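Local atomic coordinates of HTH-type transcriptional regulator PrpR (Mycobacterium tuberculosis, PDB entry 6D2S), a protein that regulates, as a DNA-binding transcription factor, the genes for short-chain fatty acid catabolism, and is needed for using cholesterol-derived propionate and for growth in macrophages. Residues A[8-13]-A[109-114]; A[15-20]-A[136-141]; A[21-26]-A[173-178]. One frame throughout, in Å; residues are numbered along the deposited sequence. Where two conformers were deposited one is given.

Contact 1 of 3, residues A[8-13]-A[109-114]; sequences RDFFYD and ATDDQL. With CA (calcium ion), chain B.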
loop_
_atom_site.group_PDB
_atom_site.type_symbol
_atom_site.label_atom_id
_atom_site.label_comp_id
_atom_site.label_asym_id
_atom_site.label_seq_id
_atom_site.Cartn_x
_atom_site.Cartn_y
_atom_site.Cartn_z
ATOM N N ARG A 8 3.139 10.178 9.966
ATOM C CA ARG A 8 4.184 10.122 8.946
ATOM C C ARG A 8 5.556 9.926 9.582
ATOM O O ARG A 8 6.352 9.108 9.108
ATOM C CB ARG A 8 4.176 11.390 8.092
ATOM C CG ARG A 8 5.240 11.391 6.995
ATOM C CD ARG A 8 5.286 12.717 6.228
ATOM N NE ARG A 8 5.715 13.843 7.057
ATOM C CZ ARG A 8 4.941 14.875 7.383
ATOM N NH1 ARG A 8 3.689 14.936 6.944
ATOM N NH2 ARG A 8 5.420 15.852 8.142
ATOM N N ASP A 9 5.844 10.661 10.663
ATOM C CA ASP A 9 7.109 10.456 11.365
ATOM C C ASP A 9 7.193 9.051 11.951
ATOM O O ASP A 9 8.266 8.429 11.940
ATOM C CB ASP A 9 7.306 11.502 12.464
ATOM C CG ASP A 9 8.713 11.465 13.037
ATOM O OD1 ASP A 9 9.666 11.295 12.247
ATOM O OD2 ASP A 9 8.895 11.601 14.262
ATOM N N PHE A 10 6.077 8.537 12.474
ATOM C CA PHE A 10 6.058 7.185 13.029
ATOM C C PHE A 10 6.547 6.166 11.998
ATOM O O PHE A 10 7.400 5.313 12.288
ATOM C CB PHE A 10 4.639 6.850 13.504
ATOM C CG PHE A 10 4.494 5.464 14.065
ATOM C CD1 PHE A 10 4.638 5.235 15.422
ATOM C CD2 PHE A 10 4.206 4.388 13.230
ATOM C CE1 PHE A 10 4.504 3.952 15.941
ATOM C CE2 PHE A 10 4.079 3.099 13.744
ATOM C CZ PHE A 10 4.230 2.884 15.094
ATOM N N PHE A 11 6.021 6.241 10.778
ATOM C CA PHE A 11 6.478 5.300 9.763
ATOM C C PHE A 11 7.892 5.635 9.290
ATOM O O PHE A 11 8.695 4.722 9.059
ATOM C CB PHE A 11 5.486 5.246 8.604
ATOM C CG PHE A 11 4.266 4.389 8.895
ATOM C CD1 PHE A 11 4.301 3.016 8.692
ATOM C CD2 PHE A 11 3.100 4.961 9.394
ATOM C CE1 PHE A 11 3.173 2.227 8.966
ATOM C CE2 PHE A 11 1.985 4.185 9.680
ATOM C CZ PHE A 11 2.023 2.812 9.461
ATOM N N TYR A 12 8.228 6.925 9.181
ATOM C CA TYR A 12 9.574 7.317 8.757
ATOM C C TYR A 12 10.638 6.734 9.681
ATOM O O TYR A 12 11.665 6.200 9.226
ATOM C CB TYR A 12 9.708 8.841 8.721
ATOM C CG TYR A 12 11.117 9.281 8.404
ATOM C CD1 TYR A 12 11.580 9.265 7.088
ATOM C CD2 TYR A 12 12.005 9.656 9.404
ATOM C CE1 TYR A 12 12.875 9.638 6.767
ATOM C CE2 TYR A 12 13.317 10.033 9.083
ATOM C CZ TYR A 12 13.737 10.015 7.762
ATOM O OH TYR A 12 15.032 10.378 7.437
ATOM N N ASP A 13 10.423 6.868 10.989
ATOM C CA ASP A 13 11.372 6.375 11.982
ATOM C C ASP A 13 11.550 4.875 11.908
ATOM O O ASP A 13 12.552 4.354 12.412
ATOM C CB ASP A 13 10.900 6.748 13.388
ATOM C CG ASP A 13 11.030 8.223 13.658
ATOM O OD1 ASP A 13 11.719 8.889 12.861
ATOM O OD2 ASP A 13 10.436 8.718 14.646
ATOM N N ALA A 109 2.456 1.891 20.772
ATOM C CA ALA A 109 2.938 2.336 22.070
ATOM C C ALA A 109 4.435 2.620 22.073
ATOM O O ALA A 109 4.918 3.303 22.986
ATOM C CB ALA A 109 2.582 1.297 23.135
ATOM N N THR A 110 5.180 2.134 21.077
ATOM C CA THR A 110 6.610 2.428 21.047
ATOM C C THR A 110 6.913 3.883 20.703
ATOM O O THR A 110 8.071 4.289 20.821
ATOM C CB THR A 110 7.352 1.519 20.054
ATOM O OG1 THR A 110 6.875 1.751 18.722
ATOM C CG2 THR A 110 7.162 0.043 20.411
ATOM N N ASP A 111 5.930 4.669 20.262
ATOM C CA ASP A 111 6.127 6.101 20.009
ATOM C C ASP A 111 5.497 6.861 21.178
ATOM O O ASP A 111 4.284 7.080 21.200
ATOM C CB ASP A 111 5.512 6.505 18.670
ATOM C CG ASP A 111 6.029 7.843 18.164
ATOM O OD1 ASP A 111 6.592 8.600 18.975
ATOM O OD2 ASP A 111 5.861 8.154 16.965
ATOM N N ASP A 112 6.325 7.281 22.148
ATOM C CA ASP A 112 5.800 7.842 23.396
ATOM C C ASP A 112 5.050 9.155 23.185
ATOM O O ASP A 112 4.210 9.512 24.023
ATOM C CB ASP A 112 6.942 8.044 24.411
ATOM C CG ASP A 112 6.463 8.630 25.766
ATOM O OD1 ASP A 112 5.806 7.917 26.566
ATOM O OD2 ASP A 112 6.777 9.810 26.049
ATOM N N GLN A 113 5.312 9.867 22.081
ATOM C CA GLN A 113 4.824 11.232 21.881
ATOM C C GLN A 113 3.457 11.316 21.203
ATOM O O GLN A 113 2.830 12.381 21.250
ATOM C CB GLN A 113 5.836 12.038 21.043
ATOM C CG GLN A 113 7.174 12.324 21.736
ATOM C CD GLN A 113 8.198 12.968 20.798
ATOM O OE1 GLN A 113 8.361 12.536 19.653
ATOM N NE2 GLN A 113 8.882 14.013 21.280
ATOM N N LEU A 114 2.981 10.235 20.588
ATOM C CA LEU A 114 1.763 10.291 19.779
ATOM C C LEU A 114 0.579 10.824 20.576
ATOM O O LEU A 114 0.321 10.374 21.697
ATOM C CB LEU A 114 1.425 8.899 19.233
ATOM C CG LEU A 114 2.351 8.321 18.148
ATOM C CD1 LEU A 114 1.973 6.885 17.780
ATOM C CD2 LEU A 114 2.315 9.192 16.891
HETATM CA CA CA B . 11.313 10.957 14.021
HETATM O O HOH W 1 8.234 7.717 15.817
#
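Asp-111 OD2 and Asp-13 OD2 share one water, 2.7 Å from the oxygen of Asp-13 and, by a weaker bond, 2.7 Å from that of Asp-111. The water donates to both carboxylates and so links helix 3-13 to the turn between helices 101-109 and 116-135. Direct contact is carried by Phe-10. Its CG lies anti to the backbone N (chi1 179°), which sends the ring toward the turn, and Asp-111 comes at the ring's edge: OD2 approaches CD1 of Phe-10 to 3.5 Å and CB of Asp-111 lies in the ring plane. Ring and carboxylate are nearly coplanar, 17° apart. Leu-114 adds an apolar touch, its CD1 3.9 Å from CD1 of Phe-10, while Ile-107 of helix 101-109 packs against the Phe-10 side chain and Arg-14 makes a cation-pi contact with it. One helical turn apart, Asp-9 and Asp-13 each hold the calcium ion through OD1 at 2.4 Å and OD2 at 2.5 Å. The slightly positive edge of the phenyl ring suits a carboxylate oxygen; the calcium probably offsets repulsion between Asp-9 and Asp-13, while Asp-111, not a ligand, has Arg-14 against it and the water between it and Asp-13.

Contact 2 of 3, residues A[15-20]-A[136-141]; sequences NNYIHD and LPYREF. With NA (sodium ion), chain F; NA (sodium ion), chain G.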
loop_
_atom_site.group_PDB
_atom_site.type_symbol
_atom_site.label_atom_id
_atom_site.label_comp_id
_atom_site.label_asym_id
_atom_site.label_seq_id
_atom_site.Cartn_x
_atom_site.Cartn_y
_atom_site.Cartn_z
ATOM N N ASN A 15 11.545 3.204 8.952
ATOM C CA ASN A 15 11.935 2.911 7.561
ATOM C C ASN A 15 10.756 2.421 6.721
ATOM O O ASN A 15 10.936 1.654 5.769
ATOM C CB ASN A 15 13.065 1.882 7.511
ATOM C CG ASN A 15 14.305 2.355 8.237
ATOM O OD1 ASN A 15 14.820 3.441 7.960
ATOM N ND2 ASN A 15 14.783 1.550 9.181
ATOM N N ASN A 16 9.542 2.847 7.075
ATOM C CA ASN A 16 8.331 2.466 6.346
ATOM C C ASN A 16 8.150 0.951 6.291
ATOM O O ASN A 16 7.568 0.416 5.340
ATOM C CB ASN A 16 8.333 3.054 4.932
ATOM C CG ASN A 16 8.200 4.574 4.926
ATOM O OD1 ASN A 16 7.534 5.156 5.783
ATOM N ND2 ASN A 16 8.830 5.219 3.958
ATOM N N TYR A 17 8.646 0.248 7.306
ATOM C CA TYR A 17 8.584 -1.209 7.352
ATOM C C TYR A 17 8.329 -1.615 8.798
ATOM O O TYR A 17 9.092 -1.236 9.688
ATOM C CB TYR A 17 9.884 -1.840 6.817
ATOM C CG TYR A 17 9.923 -3.329 7.078
ATOM C CD1 TYR A 17 9.203 -4.207 6.276
ATOM C CD2 TYR A 17 10.652 -3.846 8.137
ATOM C CE1 TYR A 17 9.210 -5.566 6.526
ATOM C CE2 TYR A 17 10.663 -5.207 8.408
ATOM C CZ TYR A 17 9.933 -6.060 7.592
ATOM O OH TYR A 17 9.928 -7.405 7.850
ATOM N N ILE A 18 7.253 -2.363 9.036
ATOM C CA ILE A 18 6.813 -2.729 10.383
ATOM C C ILE A 18 7.013 -4.232 10.526
ATOM O O ILE A 18 6.145 -5.022 10.141
ATOM C CB ILE A 18 5.351 -2.342 10.630
ATOM C CG1 ILE A 18 5.072 -0.905 10.189
ATOM C CG2 ILE A 18 4.963 -2.594 12.115
ATOM C CD1 ILE A 18 5.879 0.175 10.959
ATOM N N HIS A 19 8.149 -4.639 11.105
ATOM C CA HIS A 19 8.591 -6.028 10.985
ATOM C C HIS A 19 7.588 -7.008 11.581
ATOM O O HIS A 19 7.249 -8.023 10.957
ATOM C CB HIS A 19 9.956 -6.209 11.649
ATOM C CG HIS A 19 10.508 -7.592 11.501
ATOM N ND1 HIS A 19 10.830 -8.131 10.273
ATOM C CD2 HIS A 19 10.767 -8.555 12.419
ATOM C CE1 HIS A 19 11.288 -9.361 10.443
ATOM N NE2 HIS A 19 11.255 -9.645 11.734
ATOM N N ASP A 20 7.120 -6.750 12.804
ATOM C CA ASP A 20 6.272 -7.746 13.456
ATOM C C ASP A 20 4.960 -7.945 12.711
ATOM O O ASP A 20 4.440 -9.065 12.657
ATOM C CB ASP A 20 6.003 -7.353 14.911
ATOM C CG ASP A 20 7.251 -7.408 15.768
ATOM O OD1 ASP A 20 8.102 -8.294 15.537
ATOM O OD2 ASP A 20 7.390 -6.549 16.663
ATOM N N LEU A 136 0.206 -9.125 -0.372
ATOM C CA LEU A 136 1.483 -9.127 -1.076
ATOM C C LEU A 136 2.538 -9.625 -0.099
ATOM O O LEU A 136 3.337 -8.843 0.439
ATOM C CB LEU A 136 1.810 -7.732 -1.610
ATOM C CG LEU A 136 0.674 -7.140 -2.451
ATOM C CD1 LEU A 136 0.905 -5.627 -2.686
ATOM C CD2 LEU A 136 0.553 -7.909 -3.778
ATOM N N PRO A 137 2.547 -10.927 0.175
ATOM C CA PRO A 137 3.467 -11.463 1.184
ATOM C C PRO A 137 4.912 -11.195 0.790
ATOM O O PRO A 137 5.298 -11.332 -0.375
ATOM C CB PRO A 137 3.137 -12.966 1.210
ATOM C CG PRO A 137 2.448 -13.236 -0.089
ATOM C CD PRO A 137 1.680 -11.972 -0.400
ATOM N N TYR A 138 5.723 -10.842 1.790
ATOM C CA TYR A 138 6.983 -10.149 1.522
ATOM C C TYR A 138 7.882 -10.906 0.546
ATOM O O TYR A 138 8.290 -10.360 -0.486
ATOM C CB TYR A 138 7.728 -9.878 2.840
ATOM C CG TYR A 138 8.833 -8.855 2.677
ATOM C CD1 TYR A 138 10.039 -9.202 2.062
ATOM C CD2 TYR A 138 8.666 -7.547 3.118
ATOM C CE1 TYR A 138 11.050 -8.274 1.889
ATOM C CE2 TYR A 138 9.687 -6.599 2.947
ATOM C CZ TYR A 138 10.872 -6.978 2.335
ATOM O OH TYR A 138 11.882 -6.055 2.169
ATOM N N ARG A 139 8.268 -12.143 0.883
ATOM C CA ARG A 139 9.277 -12.814 0.073
ATOM C C ARG A 139 8.756 -13.094 -1.329
ATOM O O ARG A 139 9.485 -12.939 -2.318
ATOM C CB ARG A 139 9.727 -14.118 0.742
ATOM C CG ARG A 139 10.553 -13.929 2.006
ATOM C CD ARG A 139 11.080 -15.268 2.496
ATOM N NE ARG A 139 11.852 -15.149 3.728
ATOM C CZ ARG A 139 12.383 -16.180 4.379
ATOM N NH1 ARG A 139 12.226 -17.414 3.915
ATOM N NH2 ARG A 139 13.070 -15.979 5.496
ATOM N N GLU A 140 7.503 -13.526 -1.431
ATOM C CA GLU A 140 6.916 -13.783 -2.740
ATOM C C GLU A 140 6.835 -12.502 -3.561
ATOM O O GLU A 140 7.149 -12.501 -4.758
ATOM C CB GLU A 140 5.526 -14.410 -2.573
ATOM C CG GLU A 140 4.812 -14.656 -3.892
ATOM C CD GLU A 140 3.454 -15.333 -3.719
ATOM O OE1 GLU A 140 3.225 -15.973 -2.670
ATOM O OE2 GLU A 140 2.620 -15.212 -4.636
ATOM N N PHE A 141 6.397 -11.405 -2.940
ATOM C CA PHE A 141 6.270 -10.142 -3.655
ATOM C C PHE A 141 7.635 -9.598 -4.061
ATOM O O PHE A 141 7.818 -9.126 -5.195
ATOM C CB PHE A 141 5.523 -9.132 -2.779
ATOM C CG PHE A 141 5.309 -7.806 -3.439
ATOM C CD1 PHE A 141 4.377 -7.670 -4.459
ATOM C CD2 PHE A 141 6.035 -6.682 -3.027
ATOM C CE1 PHE A 141 4.177 -6.431 -5.082
ATOM C CE2 PHE A 141 5.838 -5.450 -3.638
ATOM C CZ PHE A 141 4.914 -5.325 -4.670
HETATM NA NA NA F . 8.990 -6.762 18.313
HETATM NA NA NA G . 15.186 5.691 6.642
HETATM O O HOH W 2 8.383 -3.882 17.803
HETATM O O HOH W 3 16.966 4.816 5.314
HETATM O O HOH W 4 12.687 5.958 6.536
HETATM O O HOH W 5 15.471 7.704 6.038
#
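Tyr-17 and Tyr-138 meet with their side chains crossing at about a right angle, the ring planes 79° apart and the centroids separated by 5.8 Å. The approach is oblique for both rings. Contact is confined to one side of each: CE1 of Tyr-17 reaches CE2 of Tyr-138 at 3.8 Å, and CD2 of Tyr-138 follows at 4.0 Å from the same CE1. Tyr-17 belongs to the loop after helix 3-13, and that helix ends in a Schellman motif with Asn-15 as its C-prime residue; Tyr-138 opens helix 138-147. Asn-15 OD1, with Ser-199, and Asp-20 OD2 each bind a sodium ion on the same segment. Both rings leave the backbone pointing away from their own N (chi1 170° and -165°), which carries each across to the other segment. Tyr-17 OH is hydrogen-bonded to His-19 ND1 at 2.7 Å, with ND1 in the plane of the tyrosine ring, and also to Arg-175 NE. Tyr-138 OH is hydrogen-bonded to the backbone of Gln-178 and Arg-175, and its ring makes a cation-pi contact with Arg-175. Between the segments, then, the buried rings touch through carbon alone, while their hydroxyls bond to the 173-178 loop.

Contact 3 of 3, residues A[21-26]-A[173-178]; sequences LDMAAE and LQRPRQ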
loop_
_atom_site.group_PDB
_atom_site.type_symbol
_atom_site.label_atom_id
_atom_site.label_comp_id
_atom_site.label_asym_id
_atom_site.label_seq_id
_atom_site.Cartn_x
_atom_site.Cartn_y
_atom_site.Cartn_z
ATOM N N LEU A 21 4.384 -6.865 12.162
ATOM C CA LEU A 21 3.144 -6.994 11.404
ATOM C C LEU A 21 3.390 -7.606 10.040
ATOM O O LEU A 21 2.576 -8.396 9.550
ATOM C CB LEU A 21 2.479 -5.635 11.214
ATOM C CG LEU A 21 1.535 -5.092 12.262
ATOM C CD1 LEU A 21 0.960 -3.782 11.703
ATOM C CD2 LEU A 21 0.446 -6.112 12.595
ATOM N N ASP A 22 4.487 -7.204 9.390
ATOM C CA ASP A 22 4.830 -7.767 8.093
ATOM C C ASP A 22 5.030 -9.276 8.209
ATOM O O ASP A 22 4.507 -10.051 7.398
ATOM C CB ASP A 22 6.084 -7.071 7.552
ATOM C CG ASP A 22 6.099 -6.983 6.036
ATOM O OD1 ASP A 22 6.150 -8.047 5.391
ATOM O OD2 ASP A 22 6.040 -5.856 5.501
ATOM N N MET A 23 5.784 -9.709 9.224
ATOM C CA MET A 23 6.012 -11.138 9.437
ATOM C C MET A 23 4.737 -11.862 9.849
ATOM O O MET A 23 4.515 -13.012 9.450
ATOM C CB MET A 23 7.096 -11.337 10.503
ATOM C CG MET A 23 8.456 -10.836 10.092
ATOM S SD MET A 23 9.216 -11.980 8.911
ATOM C CE MET A 23 9.650 -13.356 9.980
ATOM N N ALA A 24 3.895 -11.225 10.674
ATOM C CA ALA A 24 2.651 -11.882 11.069
ATOM C C ALA A 24 1.759 -12.137 9.858
ATOM O O ALA A 24 1.165 -13.213 9.731
ATOM C CB ALA A 24 1.913 -11.048 12.116
ATOM N N ALA A 25 1.662 -11.160 8.955
ATOM C CA ALA A 25 0.867 -11.335 7.742
ATOM C C ALA A 25 1.421 -12.467 6.887
ATOM O O ALA A 25 0.675 -13.337 6.419
ATOM C CB ALA A 25 0.843 -10.028 6.940
ATOM N N GLU A 26 2.739 -12.467 6.672
ATOM C CA GLU A 26 3.343 -13.477 5.813
ATOM C C GLU A 26 3.199 -14.866 6.423
ATOM O O GLU A 26 2.910 -15.842 5.717
ATOM C CB GLU A 26 4.820 -13.134 5.573
ATOM C CG GLU A 26 5.450 -13.983 4.478
ATOM C CD GLU A 26 6.857 -13.534 4.114
ATOM O OE1 GLU A 26 7.510 -12.871 4.953
ATOM O OE2 GLU A 26 7.314 -13.860 2.997
ATOM N N LEU A 173 9.554 -2.171 1.197
ATOM C CA LEU A 173 10.465 -3.320 1.145
ATOM C C LEU A 173 11.807 -2.987 1.802
ATOM O O LEU A 173 12.865 -2.986 1.172
ATOM C CB LEU A 173 10.655 -3.798 -0.295
ATOM C CG LEU A 173 9.365 -4.252 -0.985
ATOM C CD1 LEU A 173 9.666 -4.866 -2.345
ATOM C CD2 LEU A 173 8.561 -5.232 -0.107
ATOM N N GLN A 174 11.743 -2.708 3.110
ATOM C CA GLN A 174 12.932 -2.430 3.909
ATOM C C GLN A 174 13.190 -3.497 4.976
ATOM O O GLN A 174 13.780 -3.208 6.021
ATOM C CB GLN A 174 12.833 -1.045 4.555
ATOM C CG GLN A 174 13.183 0.106 3.605
ATOM C CD GLN A 174 12.094 0.362 2.568
ATOM O OE1 GLN A 174 12.315 0.206 1.370
ATOM N NE2 GLN A 174 10.909 0.754 3.029
ATOM N N ARG A 175 12.785 -4.732 4.726
ATOM C CA ARG A 175 13.077 -5.797 5.687
ATOM C C ARG A 175 14.585 -6.013 5.745
ATOM O O ARG A 175 15.222 -6.185 4.698
ATOM C CB ARG A 175 12.372 -7.104 5.298
ATOM C CG ARG A 175 12.698 -8.286 6.230
ATOM C CD ARG A 175 11.901 -9.548 5.842
ATOM N NE ARG A 175 10.461 -9.405 6.067
ATOM C CZ ARG A 175 9.574 -10.347 5.759
ATOM N NH1 ARG A 175 9.996 -11.491 5.210
ATOM N NH2 ARG A 175 8.281 -10.155 5.991
ATOM N N PRO A 176 15.192 -6.000 6.931
ATOM C CA PRO A 176 16.649 -6.145 7.006
ATOM C C PRO A 176 17.096 -7.426 6.317
ATOM O O PRO A 176 16.486 -8.485 6.473
ATOM C CB PRO A 176 16.929 -6.170 8.513
ATOM C CG PRO A 176 15.775 -5.385 9.112
ATOM C CD PRO A 176 14.582 -5.758 8.253
ATOM N N ARG A 177 18.127 -7.301 5.498
ATOM C CA ARG A 177 18.757 -8.380 4.750
ATOM C C ARG A 177 17.900 -8.865 3.588
ATOM O O ARG A 177 18.308 -9.802 2.885
ATOM C CB ARG A 177 19.130 -9.565 5.656
ATOM C CG ARG A 177 20.147 -9.178 6.731
ATOM C CD ARG A 177 20.561 -10.354 7.621
ATOM N NE ARG A 177 21.535 -9.920 8.619
ATOM C CZ ARG A 177 21.204 -9.390 9.794
ATOM N NH1 ARG A 177 19.926 -9.241 10.115
ATOM N NH2 ARG A 177 22.144 -9.006 10.645
ATOM N N GLN A 178 16.737 -8.263 3.334
ATOM C CA GLN A 178 15.996 -8.595 2.120
ATOM C C GLN A 178 15.312 -7.345 1.568
ATOM O O GLN A 178 14.117 -7.318 1.302
ATOM C CB GLN A 178 14.977 -9.717 2.326
ATOM C CG GLN A 178 14.451 -10.185 0.961
ATOM C CD GLN A 178 13.656 -11.478 0.979
ATOM O OE1 GLN A 178 13.590 -12.187 1.988
ATOM N NE2 GLN A 178 13.047 -11.796 -0.160
#
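Charge pairing dominates where Arg-175 reaches from the loop after helix 163-170 to helix 19-31. Both terminal nitrogens of its guanidinium converge on one carboxylate oxygen: NH1 lies 2.9 Å from OE1 of Glu-26 and NH2 3.0 Å from the same oxygen, which sits in the guanidinium plane. The bond from NH1 is the straighter, with an N-H...O angle of 150°, and uses the syn lone pair; NH2 arrives on the syn side but out of the carboxylate plane. NH2 also forms a salt bridge with Asp-22 OD1 at 3.1 Å, a weak hydrogen bond bent to 120°, with the carboxylate and guanidinium planes nearly perpendicular. Asp-22 and Glu-26 stand one helical turn apart and form a salt-bridge network with the arginine.

The other contact is van der Waals: the sulfur of Met-23 lies over the flat cation. Met-23 bends at both chi2 and chi3, bringing SD over the centre of one guanidinium face, 3.6 Å from CZ of Arg-175, its side chain crossing that of the arginine at about a right angle. The arginine itself runs extended from its backbone and turns at chi3 (-67°), which swings the guanidinium toward the helix.

From outside, OD2 of Asp-22 has Arg-169 as its salt-bridge partner, and OE2 of Glu-26 accepts from the backbone of Arg-139. Two acids beside one buried arginine would probably favour its charged form, and with Tyr-17 on NE, the carboxylates on its terminal nitrogens, the sulfur over one face and a cation-pi contact with Tyr-138, the guanidinium is fixed in both position and rotation.

In the fold
Contacts 2 and 3 form one cluster, their centres about 3 Å apart: Arg-175 NE lies 2.7 Å from Tyr-17 OH, and Tyr-138 OH lies 2.7 Å from Gln-178 O. Segments 136-141 and 173-178 fall in the IrrE-like and C-terminal regulator families, and helix 19-31 packs against both. Contact 1, centred about 18 Å from each of the others, joins contact 2 where Asn-16 N meets Phe-11 O at 2.9 Å and Ile-18 packs on Phe-11, but its nearest atoms stay about 7 Å from contact 3. Its calcium and the sodium ions at Asn-15 and Asp-20 border the N-terminal segments. This piece of PrpR carries the IrrE-like and C-terminal ScfR regions, not the whole regulator.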